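Local coordinates for protein 1,3,6,8-tetrahydroxynaphthalene synthase (Streptomyces coelicolor, PDB 1U0M) that builds 1,3,6,8-tetrahydroxynaphthalene from five malonyl-CoA units by iterative condensation followed by intramolecular Claisen and aldol ring closures, feeding melanin and naphthoquinone biosynthesis, at residues R303-E308 against L321-D326; G199-V204 against V316-L321; D286-F291 against H297-S302; G150-R155 against A168-C173. All blocks are in the same frame, centred on the assembly; numbering follows the deposited sequence.

Interaction 1. Residues R303-E308 against L321-D326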
loop_
_atom_site.group_PDB
_atom_site.type_symbol
_atom_site.label_atom_id
_atom_site.label_comp_id
_atom_site.label_asym_id
_atom_site.label_seq_id
_atom_site.Cartn_x
_atom_site.Cartn_y
_atom_site.Cartn_z
ATOM N N ARG A 303 -0.770 10.767 -24.455
ATOM C CA ARG A 303 0.238 11.703 -24.917
ATOM C C ARG A 303 -0.150 13.148 -24.612
ATOM O O ARG A 303 0.716 14.004 -24.444
ATOM C CB ARG A 303 0.480 11.518 -26.420
ATOM C CG ARG A 303 1.775 12.156 -26.907
ATOM C CD ARG A 303 2.169 11.722 -28.322
ATOM N NE ARG A 303 2.454 10.290 -28.422
ATOM C CZ ARG A 303 1.531 9.352 -28.615
ATOM N NH1 ARG A 303 0.254 9.690 -28.737
ATOM N NH2 ARG A 303 1.885 8.072 -28.680
ATOM N N ALA A 304 -1.448 13.415 -24.530
ATOM C CA ALA A 304 -1.932 14.759 -24.232
ATOM C C ALA A 304 -1.636 15.140 -22.779
ATOM O O ALA A 304 -1.297 16.291 -22.481
ATOM C CB ALA A 304 -3.429 14.840 -24.493
ATOM N N THR A 305 -1.770 14.177 -21.872
ATOM C CA THR A 305 -1.504 14.429 -20.455
ATOM C C THR A 305 -0.022 14.719 -20.271
ATOM O O THR A 305 0.365 15.646 -19.557
ATOM C CB THR A 305 -1.860 13.201 -19.583
ATOM O OG1 THR A 305 -3.245 12.886 -19.746
ATOM C CG2 THR A 305 -1.575 13.477 -18.106
ATOM N N LEU A 306 0.811 13.927 -20.932
ATOM C CA LEU A 306 2.251 14.083 -20.809
ATOM C C LEU A 306 2.744 15.399 -21.419
ATOM O O LEU A 306 3.658 16.035 -20.889
ATOM C CB LEU A 306 2.952 12.880 -21.457
ATOM C CG LEU A 306 2.419 11.488 -21.070
ATOM C CD1 LEU A 306 3.208 10.414 -21.812
ATOM C CD2 LEU A 306 2.523 11.273 -19.571
ATOM N N THR A 307 2.118 15.809 -22.520
ATOM C CA THR A 307 2.490 17.035 -23.214
ATOM C C THR A 307 2.178 18.282 -22.396
ATOM O O THR A 307 2.949 19.251 -22.403
ATOM C CB THR A 307 1.766 17.141 -24.588
ATOM O OG1 THR A 307 2.145 16.033 -25.414
ATOM C CG2 THR A 307 2.151 18.417 -25.300
ATOM N N GLU A 308 1.056 18.242 -21.683
ATOM C CA GLU A 308 0.607 19.370 -20.871
ATOM C C GLU A 308 0.916 19.281 -19.367
ATOM O O GLU A 308 1.081 20.302 -18.699
ATOM C CB GLU A 308 -0.906 19.571 -21.067
ATOM C CG GLU A 308 -1.499 20.636 -20.165
ATOM C CD GLU A 308 -2.999 20.842 -20.348
ATOM O OE1 GLU A 308 -3.752 19.844 -20.429
ATOM O OE2 GLU A 308 -3.421 22.017 -20.386
ATOM N N LEU A 321 -8.321 9.571 -19.330
ATOM C CA LEU A 321 -9.753 9.324 -19.376
ATOM C C LEU A 321 -10.465 10.657 -19.315
ATOM O O LEU A 321 -11.324 10.947 -20.141
ATOM C CB LEU A 321 -10.210 8.481 -18.191
ATOM C CG LEU A 321 -10.330 6.974 -18.392
ATOM C CD1 LEU A 321 -10.893 6.355 -17.122
ATOM C CD2 LEU A 321 -11.240 6.673 -19.575
ATOM N N ARG A 322 -10.104 11.469 -18.330
ATOM C CA ARG A 322 -10.723 12.772 -18.174
ATOM C C ARG A 322 -10.732 13.527 -19.505
ATOM O O ARG A 322 -11.667 14.272 -19.798
ATOM C CB ARG A 322 -9.987 13.582 -17.098
ATOM C CG ARG A 322 -10.663 14.894 -16.713
ATOM C CD ARG A 322 -10.184 16.037 -17.591
ATOM N NE ARG A 322 -8.848 16.489 -17.212
ATOM C CZ ARG A 322 -7.969 17.026 -18.053
ATOM N NH1 ARG A 322 -8.270 17.178 -19.334
ATOM N NH2 ARG A 322 -6.783 17.413 -17.614
ATOM N N ARG A 323 -9.699 13.326 -20.318
ATOM C CA ARG A 323 -9.620 14.001 -21.609
ATOM C C ARG A 323 -10.471 13.296 -22.657
ATOM O O ARG A 323 -10.868 13.898 -23.659
ATOM C CB ARG A 323 -8.168 14.075 -22.084
ATOM C CG ARG A 323 -7.307 15.036 -21.287
ATOM C CD ARG A 323 -5.838 14.826 -21.589
ATOM N NE ARG A 323 -4.994 15.522 -20.626
ATOM C CZ ARG A 323 -4.615 16.788 -20.738
ATOM N NH1 ARG A 323 -4.999 17.507 -21.784
ATOM N NH2 ARG A 323 -3.858 17.341 -19.799
ATOM N N LEU A 324 -10.744 12.019 -22.422
ATOM C CA LEU A 324 -11.552 11.235 -23.341
ATOM C C LEU A 324 -13.017 11.581 -23.127
ATOM O O LEU A 324 -13.856 11.361 -24.000
ATOM C CB LEU A 324 -11.309 9.745 -23.106
ATOM C CG LEU A 324 -12.012 8.752 -24.030
ATOM C CD1 LEU A 324 -11.240 7.449 -24.037
ATOM C CD2 LEU A 324 -13.445 8.540 -23.575
ATOM N N PHE A 325 -13.313 12.131 -21.954
ATOM C CA PHE A 325 -14.666 12.541 -21.615
ATOM C C PHE A 325 -14.957 13.903 -22.227
ATOM O O PHE A 325 -16.016 14.106 -22.818
ATOM C CB PHE A 325 -14.844 12.634 -20.096
ATOM C CG PHE A 325 -15.178 11.330 -19.438
ATOM C CD1 PHE A 325 -14.338 10.231 -19.568
ATOM C CD2 PHE A 325 -16.333 11.202 -18.674
ATOM C CE1 PHE A 325 -14.641 9.026 -18.948
ATOM C CE2 PHE A 325 -16.646 9.999 -18.049
ATOM C CZ PHE A 325 -15.800 8.910 -18.186
ATOM N N ASP A 326 -14.017 14.836 -22.080
ATOM C CA ASP A 326 -14.195 16.183 -22.615
ATOM C C ASP A 326 -14.418 16.182 -24.119
ATOM O O ASP A 326 -15.218 16.963 -24.634
ATOM C CB ASP A 326 -12.998 17.063 -22.267
ATOM C CG ASP A 326 -12.753 17.140 -20.776
ATOM O OD1 ASP A 326 -13.729 17.330 -20.014
ATOM O OD2 ASP A 326 -11.580 17.016 -20.367
#
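R323 spans the gap between helices 300-308 and 315-326 and ends on E308, while A304 and T305 line its path. The helix segments run at 109° to each other with their axes 10.3 Å apart at closest approach, so one long side chain makes most of the contact. R323 is extended from CG to NE, and its CD passes the methyl CB of A304 at 3.8 Å. Both terminal nitrogens then close on a single carboxylate oxygen: R323 NH2 lies 2.6 Å from E308 OE1 on that oxygen's anti lone pair, and R323 NH1 lies 3.0 Å from E308 OE1, nearly along its C-O axis, through a more bent bond. E308 reaches them with CG anti to its backbone N (chi1 174°) and its chain stretched. E308 OE1 stays close to the guanidinium plane, although the carboxylate is turned 54° against it. Over one guanidinium face sits A304 O, 3.7 Å above the centre; on the opposite face R322 NH2 is offset toward the rim. R323 NE also pairs with D319, whose OD1 is hydrogen-bonded to T305 OG1 as well, and Y309 adds a cation-pi contact. A leucine in place of R323 would probably leave E308 OE1 without its cationic partner, D319 with R322 alone, and the two helices without their charged strut. The guanidinium is thus held at its NH1/NH2 end by E308 and at NE by D319, which is likely to fix its rotation where the helices cross and to keep both acids ionised.

Interaction 2. Residues G199-V204 against V316-L321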
loop_
_atom_site.group_PDB
_atom_site.type_symbol
_atom_site.label_atom_id
_atom_site.label_comp_id
_atom_site.label_asym_id
_atom_site.label_seq_id
_atom_site.Cartn_x
_atom_site.Cartn_y
_atom_site.Cartn_z
ATOM N N GLY A 199 0.342 16.225 -9.985
ATOM C CA GLY A 199 -1.062 16.178 -10.379
ATOM C C GLY A 199 -1.886 15.332 -9.425
ATOM O O GLY A 199 -1.360 14.442 -8.758
ATOM N N ILE A 200 -3.184 15.613 -9.363
ATOM C CA ILE A 200 -4.095 14.884 -8.489
ATOM C C ILE A 200 -5.342 14.419 -9.253
ATOM O O ILE A 200 -5.988 15.199 -9.941
ATOM C CB ILE A 200 -4.545 15.764 -7.307
ATOM C CG1 ILE A 200 -3.325 16.227 -6.514
ATOM C CG2 ILE A 200 -5.507 14.977 -6.405
ATOM C CD1 ILE A 200 -3.621 17.264 -5.471
ATOM N N ALA A 201 -5.673 13.142 -9.121
ATOM C CA ALA A 201 -6.842 12.595 -9.795
ATOM C C ALA A 201 -7.712 11.808 -8.828
ATOM O O ALA A 201 -7.206 11.149 -7.914
ATOM C CB ALA A 201 -6.409 11.706 -10.946
ATOM N N ALA A 202 -9.023 11.882 -9.049
ATOM C CA ALA A 202 -10.017 11.192 -8.227
ATOM C C ALA A 202 -11.156 10.753 -9.135
ATOM O O ALA A 202 -11.730 11.564 -9.862
ATOM C CB ALA A 202 -10.544 12.125 -7.141
ATOM N N ALA A 203 -11.479 9.467 -9.096
ATOM C CA ALA A 203 -12.542 8.937 -9.931
ATOM C C ALA A 203 -13.358 7.919 -9.166
ATOM O O ALA A 203 -12.825 7.151 -8.368
ATOM C CB ALA A 203 -11.957 8.299 -11.177
ATOM N N VAL A 204 -14.659 7.914 -9.413
ATOM C CA VAL A 204 -15.529 6.981 -8.734
ATOM C C VAL A 204 -15.846 5.823 -9.657
ATOM O O VAL A 204 -15.878 5.978 -10.877
ATOM C CB VAL A 204 -16.835 7.652 -8.315
ATOM C CG1 VAL A 204 -17.634 6.710 -7.427
ATOM C CG2 VAL A 204 -16.535 8.954 -7.597
ATOM N N VAL A 316 -1.795 9.625 -14.408
ATOM C CA VAL A 316 -1.886 9.723 -15.865
ATOM C C VAL A 316 -3.119 9.039 -16.468
ATOM O O VAL A 316 -3.887 9.687 -17.183
ATOM C CB VAL A 316 -0.631 9.154 -16.565
ATOM C CG1 VAL A 316 -0.860 9.101 -18.067
ATOM C CG2 VAL A 316 0.581 10.028 -16.265
ATOM N N VAL A 317 -3.310 7.747 -16.196
ATOM C CA VAL A 317 -4.467 7.040 -16.752
ATOM C C VAL A 317 -5.739 7.830 -16.533
ATOM O O VAL A 317 -6.504 8.059 -17.465
ATOM C CB VAL A 317 -4.695 5.637 -16.125
ATOM C CG1 VAL A 317 -3.775 4.630 -16.748
ATOM C CG2 VAL A 317 -4.499 5.693 -14.636
ATOM N N LEU A 318 -5.947 8.246 -15.290
ATOM C CA LEU A 318 -7.130 8.993 -14.905
ATOM C C LEU A 318 -7.321 10.284 -15.686
ATOM O O LEU A 318 -8.444 10.621 -16.070
ATOM C CB LEU A 318 -7.086 9.289 -13.404
ATOM C CG LEU A 318 -7.619 8.187 -12.478
ATOM C CD1 LEU A 318 -7.038 6.841 -12.870
ATOM C CD2 LEU A 318 -7.288 8.523 -11.029
ATOM N N ASP A 319 -6.234 11.009 -15.922
ATOM C CA ASP A 319 -6.321 12.261 -16.657
ATOM C C ASP A 319 -6.555 12.009 -18.144
ATOM O O ASP A 319 -7.179 12.821 -18.823
ATOM C CB ASP A 319 -5.054 13.082 -16.453
ATOM C CG ASP A 319 -5.091 14.394 -17.197
ATOM O OD1 ASP A 319 -4.709 14.422 -18.386
ATOM O OD2 ASP A 319 -5.515 15.400 -16.586
ATOM N N ALA A 320 -6.044 10.890 -18.651
ATOM C CA ALA A 320 -6.230 10.549 -20.057
ATOM C C ALA A 320 -7.723 10.339 -20.238
ATOM O O ALA A 320 -8.323 10.866 -21.171
ATOM C CB ALA A 320 -5.472 9.279 -20.408
ATOM N N LEU A 321 -8.321 9.571 -19.330
ATOM C CA LEU A 321 -9.753 9.324 -19.376
ATOM C C LEU A 321 -10.465 10.657 -19.315
ATOM O O LEU A 321 -11.324 10.947 -20.141
ATOM C CB LEU A 321 -10.210 8.481 -18.191
ATOM C CG LEU A 321 -10.330 6.974 -18.392
ATOM C CD1 LEU A 321 -10.893 6.355 -17.122
ATOM C CD2 LEU A 321 -11.240 6.673 -19.575
#
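Beside the contact of L318 with A201, the carboxylate oxygen OD1 of D319 is gripped by two groups, R323 NE in a salt bridge and T305 OG1 in a hydrogen bond; OD2 of D319 pairs with R322 NH2. D319 turns to the arginines and threonine beside it, and the neighbouring L318 is the residue that meets the strand. Its CD2 presses on A201 CB at 3.3 Å, closer than two methyl carbons normally come, and L318 CB follows at 3.5 Å from the same methyl. With chi2 at 47°, CD2 stands anti to CA, so the leucine spends its length pushing a branch at the strand. The pair brings helix 315-326, from the C-terminal half of the thiolase fold, under strand 198-206 of the N-terminal half, consistent with the buried helical layer that this fold keeps between its two sheets. The small residues of the strand permit a close approach: the CA atoms of A201 and L318 are 6.3 Å apart. A202 points its methyl away from the helix, against V91 and A95 of helix 73-99 on the other side of the sheet, while L318 CD2 comes no nearer than 4.3 Å to A202 N.

Interaction 3. Residues D286-F291 against H297-S302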
loop_
_atom_site.group_PDB
_atom_site.type_symbol
_atom_site.label_atom_id
_atom_site.label_comp_id
_atom_site.label_asym_id
_atom_site.label_seq_id
_atom_site.Cartn_x
_atom_site.Cartn_y
_atom_site.Cartn_z
ATOM N N ASP A 286 5.302 5.080 -27.881
ATOM C CA ASP A 286 5.384 4.779 -29.306
ATOM C C ASP A 286 5.844 3.360 -29.603
ATOM O O ASP A 286 5.594 2.835 -30.688
ATOM C CB ASP A 286 6.303 5.772 -30.014
ATOM C CG ASP A 286 5.582 7.040 -30.407
ATOM O OD1 ASP A 286 4.502 6.933 -31.024
ATOM O OD2 ASP A 286 6.088 8.141 -30.107
ATOM N N ASP A 287 6.532 2.746 -28.646
ATOM C CA ASP A 287 6.986 1.373 -28.813
ATOM C C ASP A 287 5.754 0.495 -28.626
ATOM O O ASP A 287 5.715 -0.652 -29.069
ATOM C CB ASP A 287 8.042 1.026 -27.760
ATOM C CG ASP A 287 9.387 1.677 -28.038
ATOM O OD1 ASP A 287 9.416 2.888 -28.347
ATOM O OD2 ASP A 287 10.417 0.975 -27.940
ATOM N N LEU A 288 4.742 1.056 -27.972
ATOM C CA LEU A 288 3.502 0.342 -27.722
ATOM C C LEU A 288 2.593 0.471 -28.944
ATOM O O LEU A 288 1.729 -0.372 -29.176
ATOM C CB LEU A 288 2.814 0.916 -26.478
ATOM C CG LEU A 288 1.788 0.052 -25.738
ATOM C CD1 LEU A 288 0.514 -0.058 -26.537
ATOM C CD2 LEU A 288 2.377 -1.322 -25.478
ATOM N N SER A 289 2.798 1.524 -29.729
ATOM C CA SER A 289 1.999 1.755 -30.929
ATOM C C SER A 289 2.601 1.022 -32.122
ATOM O O SER A 289 2.170 1.212 -33.262
ATOM C CB SER A 289 1.927 3.250 -31.241
ATOM O OG SER A 289 3.219 3.787 -31.463
ATOM N N THR A 290 3.602 0.189 -31.857
ATOM C CA THR A 290 4.269 -0.575 -32.910
ATOM C C THR A 290 4.249 -2.065 -32.576
ATOM O O THR A 290 3.693 -2.865 -33.325
ATOM C CB THR A 290 5.738 -0.115 -33.100
ATOM O OG1 THR A 290 6.419 -0.155 -31.841
ATOM C CG2 THR A 290 5.793 1.300 -33.661
ATOM N N PHE A 291 4.860 -2.433 -31.453
ATOM C CA PHE A 291 4.911 -3.825 -31.026
ATOM C C PHE A 291 3.510 -4.420 -30.907
ATOM O O PHE A 291 3.321 -5.613 -31.144
ATOM C CB PHE A 291 5.652 -3.940 -29.685
ATOM C CG PHE A 291 7.153 -3.820 -29.805
ATOM C CD1 PHE A 291 7.872 -4.737 -30.559
ATOM C CD2 PHE A 291 7.841 -2.796 -29.163
ATOM C CE1 PHE A 291 9.265 -4.638 -30.677
ATOM C CE2 PHE A 291 9.235 -2.686 -29.273
ATOM C CZ PHE A 291 9.949 -3.612 -30.031
ATOM N N HIS A 297 -1.624 7.479 -33.098
ATOM C CA HIS A 297 -2.773 8.310 -32.748
ATOM C C HIS A 297 -3.723 7.705 -31.718
ATOM O O HIS A 297 -4.548 8.412 -31.151
ATOM C CB HIS A 297 -3.554 8.624 -34.038
ATOM C CG HIS A 297 -4.691 9.581 -33.854
ATOM N ND1 HIS A 297 -4.499 10.909 -33.534
ATOM C CD2 HIS A 297 -6.032 9.408 -33.967
ATOM C CE1 HIS A 297 -5.673 11.513 -33.464
ATOM N NE2 HIS A 297 -6.618 10.626 -33.724
ATOM N N ALA A 298 -3.600 6.405 -31.475
ATOM C CA ALA A 298 -4.469 5.723 -30.525
ATOM C C ALA A 298 -4.312 6.275 -29.117
ATOM O O ALA A 298 -5.299 6.498 -28.413
ATOM C CB ALA A 298 -4.180 4.227 -30.534
ATOM N N PHE A 299 -3.064 6.489 -28.714
ATOM C CA PHE A 299 -2.769 7.013 -27.385
ATOM C C PHE A 299 -2.680 8.526 -27.453
ATOM O O PHE A 299 -1.712 9.123 -26.984
ATOM C CB PHE A 299 -1.448 6.444 -26.871
ATOM C CG PHE A 299 -1.210 5.028 -27.278
ATOM C CD1 PHE A 299 -0.579 4.738 -28.482
ATOM C CD2 PHE A 299 -1.660 3.982 -26.487
ATOM C CE1 PHE A 299 -0.402 3.423 -28.895
ATOM C CE2 PHE A 299 -1.488 2.663 -26.889
ATOM C CZ PHE A 299 -0.858 2.383 -28.096
ATOM N N ARG A 300 -3.695 9.135 -28.055
ATOM C CA ARG A 300 -3.756 10.580 -28.200
ATOM C C ARG A 300 -4.006 11.250 -26.855
ATOM O O ARG A 300 -3.470 12.324 -26.577
ATOM C CB ARG A 300 -4.876 10.957 -29.179
ATOM C CG ARG A 300 -5.145 12.454 -29.265
ATOM C CD ARG A 300 -6.161 12.819 -30.352
ATOM N NE ARG A 300 -7.521 12.360 -30.071
ATOM C CZ ARG A 300 -7.961 11.120 -30.272
ATOM N NH1 ARG A 300 -7.147 10.195 -30.763
ATOM N NH2 ARG A 300 -9.220 10.811 -29.988
ATOM N N PHE A 301 -4.823 10.603 -26.029
ATOM C CA PHE A 301 -5.180 11.126 -24.712
ATOM C C PHE A 301 -4.038 11.014 -23.711
ATOM O O PHE A 301 -3.799 11.929 -22.925
ATOM C CB PHE A 301 -6.419 10.391 -24.198
ATOM C CG PHE A 301 -7.627 10.585 -25.066
ATOM C CD1 PHE A 301 -8.396 11.742 -24.964
ATOM C CD2 PHE A 301 -7.967 9.638 -26.027
ATOM C CE1 PHE A 301 -9.480 11.956 -25.807
ATOM C CE2 PHE A 301 -9.050 9.843 -26.875
ATOM C CZ PHE A 301 -9.807 11.005 -26.762
ATOM N N SER A 302 -3.334 9.892 -23.746
ATOM C CA SER A 302 -2.209 9.684 -22.849
ATOM C C SER A 302 -1.151 10.726 -23.182
ATOM O O SER A 302 -0.701 11.479 -22.315
ATOM C CB SER A 302 -1.625 8.286 -23.052
ATOM O OG SER A 302 -2.647 7.303 -23.061
#
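Apolar packing joins the segments: the F299 ring packs against helix 281-291 and meets L288 and S289 at neighbouring ring atoms. L288 CD1 lies 3.2 Å from F299 CZ and 3.4 Å from F299 CE2, a tight fit in which the two side chains cross at about a right angle. L288 holds CG anti to its backbone N (chi1 -159°), which carries CD1 to the far end of the ring. S289 offers its CB to the ring edge, 3.3 Å from F299 CE1 and near the ring plane. A298 CB stands over one face of the ring toward its rim, and L285 and V277 also pack on F299.

The polar end of S289 is bonded inside its own helix. S289 OG donates to D286 O at 2.7 Å, one turn back, with the hydroxyl tilted 32° from the carbonyl plane; this ties up the hydroxyl and leaves the CB to the phenyl ring. A serine in place of F299 would probably open a gap beside L288 and S289 and leave the turn without its anchor in the core.

F299 is the centre of an inverse gamma turn, placed just ahead of helix 300-308. The contact is therefore that of two consecutive helices linked by a short loop, with the aromatic residue of the turn plugged against the preceding helix.

Interaction 4. Residues G150-R155 against A168-C173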
loop_
_atom_site.group_PDB
_atom_site.type_symbol
_atom_site.label_atom_id
_atom_site.label_comp_id
_atom_site.label_asym_id
_atom_site.label_seq_id
_atom_site.Cartn_x
_atom_site.Cartn_y
_atom_site.Cartn_z
ATOM N N GLY A 150 -3.666 2.221 -12.815
ATOM C CA GLY A 150 -4.356 1.040 -13.292
ATOM C C GLY A 150 -4.656 0.062 -12.168
ATOM O O GLY A 150 -5.733 -0.529 -12.137
ATOM N N ALA A 151 -3.714 -0.122 -11.246
ATOM C CA ALA A 151 -3.928 -1.041 -10.130
ATOM C C ALA A 151 -5.111 -0.609 -9.264
ATOM O O ALA A 151 -5.842 -1.449 -8.744
ATOM C CB ALA A 151 -2.671 -1.139 -9.276
ATOM N N ALA A 152 -5.295 0.700 -9.102
ATOM C CA ALA A 152 -6.398 1.202 -8.296
ATOM C C ALA A 152 -7.702 0.799 -8.974
ATOM O O ALA A 152 -8.639 0.323 -8.330
ATOM C CB ALA A 152 -6.313 2.710 -8.172
ATOM N N ILE A 153 -7.746 0.995 -10.288
ATOM C CA ILE A 153 -8.913 0.645 -11.078
ATOM C C ILE A 153 -9.205 -0.827 -10.868
ATOM O O ILE A 153 -10.276 -1.193 -10.397
ATOM C CB ILE A 153 -8.658 0.900 -12.570
ATOM C CG1 ILE A 153 -8.596 2.409 -12.829
ATOM C CG2 ILE A 153 -9.743 0.234 -13.406
ATOM C CD1 ILE A 153 -8.012 2.785 -14.184
ATOM N N ASN A 154 -8.236 -1.668 -11.208
ATOM C CA ASN A 154 -8.392 -3.105 -11.054
ATOM C C ASN A 154 -8.846 -3.505 -9.662
ATOM O O ASN A 154 -9.443 -4.562 -9.488
ATOM C CB ASN A 154 -7.085 -3.820 -11.396
ATOM C CG ASN A 154 -6.727 -3.684 -12.850
ATOM O OD1 ASN A 154 -7.489 -3.116 -13.629
ATOM N ND2 ASN A 154 -5.571 -4.208 -13.234
ATOM N N ARG A 155 -8.574 -2.670 -8.665
ATOM C CA ARG A 155 -8.990 -3.001 -7.305
ATOM C C ARG A 155 -10.422 -2.576 -7.064
ATOM O O ARG A 155 -11.233 -3.360 -6.574
ATOM C CB ARG A 155 -8.083 -2.342 -6.251
ATOM C CG ARG A 155 -6.701 -2.956 -6.109
ATOM C CD ARG A 155 -6.708 -4.452 -6.375
ATOM N NE ARG A 155 -6.038 -4.761 -7.639
ATOM C CZ ARG A 155 -6.232 -5.874 -8.338
ATOM N NH1 ARG A 155 -7.083 -6.794 -7.904
ATOM N NH2 ARG A 155 -5.578 -6.065 -9.474
ATOM N N ALA A 168 -16.649 2.538 -5.191
ATOM C CA ALA A 168 -15.288 2.792 -4.735
ATOM C C ALA A 168 -14.788 4.161 -5.179
ATOM O O ALA A 168 -15.169 4.664 -6.233
ATOM C CB ALA A 168 -14.358 1.703 -5.254
ATOM N N LEU A 169 -13.942 4.768 -4.358
ATOM C CA LEU A 169 -13.374 6.067 -4.680
ATOM C C LEU A 169 -11.877 5.938 -4.904
ATOM O O LEU A 169 -11.129 5.576 -3.995
ATOM C CB LEU A 169 -13.624 7.071 -3.556
ATOM C CG LEU A 169 -12.970 8.445 -3.798
ATOM C CD1 LEU A 169 -13.542 9.077 -5.063
ATOM C CD2 LEU A 169 -13.190 9.351 -2.593
ATOM N N ILE A 170 -11.442 6.237 -6.122
ATOM C CA ILE A 170 -10.031 6.167 -6.456
ATOM C C ILE A 170 -9.418 7.552 -6.398
ATOM O O ILE A 170 -9.882 8.468 -7.075
ATOM C CB ILE A 170 -9.822 5.626 -7.864
ATOM C CG1 ILE A 170 -10.415 4.223 -7.971
ATOM C CG2 ILE A 170 -8.342 5.608 -8.190
ATOM C CD1 ILE A 170 -10.279 3.625 -9.333
ATOM N N VAL A 171 -8.382 7.704 -5.582
ATOM C CA VAL A 171 -7.691 8.984 -5.458
ATOM C C VAL A 171 -6.215 8.806 -5.742
ATOM O O VAL A 171 -5.555 7.973 -5.135
ATOM C CB VAL A 171 -7.820 9.589 -4.054
ATOM C CG1 VAL A 171 -7.043 10.891 -3.991
ATOM C CG2 VAL A 171 -9.278 9.824 -3.720
ATOM N N ALA A 172 -5.708 9.591 -6.684
ATOM C CA ALA A 172 -4.301 9.552 -7.042
ATOM C C ALA A 172 -3.701 10.918 -6.695
ATOM O O ALA A 172 -4.173 11.950 -7.156
ATOM C CB ALA A 172 -4.156 9.261 -8.527
ATOM N N CYS A 173 -2.665 10.925 -5.871
ATOM C CA CYS A 173 -2.023 12.173 -5.477
ATOM C C CYS A 173 -0.530 12.041 -5.727
ATOM O O CYS A 173 0.142 11.258 -5.067
ATOM C CB CYS A 173 -2.290 12.453 -3.996
ATOM S SG CYS A 173 -1.765 14.076 -3.447
#
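No ring or planar side chain enters the contact of A152 and I153 with I170, so neither a face nor an edge is stacked here. The flat side-chain groups of segment 150-155, the N154 amide and the R155 guanidinium, serve other neighbours: N154 ND2 bonds to M349 O, and R155 pairs with D158 and packs on I139 of the second subunit. What crosses to the strand is aliphatic. I170 carries the contact with two arms. Its CG2 meets the A152 methyl, with I170 CG2 and A152 CB 3.5 Å apart, and its longer arm slides along the helix backbone, I170 CD1 standing 3.7 Å from I153 CA and 3.8 Å from I153 N. The branching at CB explains the split: CG1 is anti to the carbonyl carbon (chi1 -60°) and CG2 anti to the backbone N, so the arms diverge toward successive residues of the helix. I153 turns its CB away from the strand, yet its CG1 still comes within 4.1 Å of I170 CD1, the two side chains lying aslant. The small A152 lets the backbones close up, its CA being 6.4 Å from that of I170. Helix 148-162 links the parallel strands 137-141 and 167-175 in a beta-alpha-beta crossover, strand 108-112 lying between them, and on another side it touches strand 346-355. Without polar or charged atoms meeting between the segments, cohesion here rests on van der Waals contact and exclusion of water, and the fit probably depends on the branched shape of I170 against the small A152.

In the fold
Along the chain, interaction 4 comes first, in the N-terminal half; interaction 3 lies in the C-terminal half and closes before interaction 1 opens. Interaction 2 spans the two halves, and its segments alternate with those of interaction 1. Interactions 2 and 4, with centres about 9 Å apart, meet through the neighbouring strands 198-206 and 167-175 of the main sheet. The centres of interactions 1 and 2 are also about 9 Å apart, sharing helix 315-326 and L321, while interactions 1 and 3, centres about 13 Å apart, share helix 300-308. The contacts form a chain from the sheet through helix 315-326 to helices 300-308 and 281-291, interactions 3 and 4 being farthest apart with centres about 23 Å from each other; interaction 2 alone joins the halves of the thiolase fold.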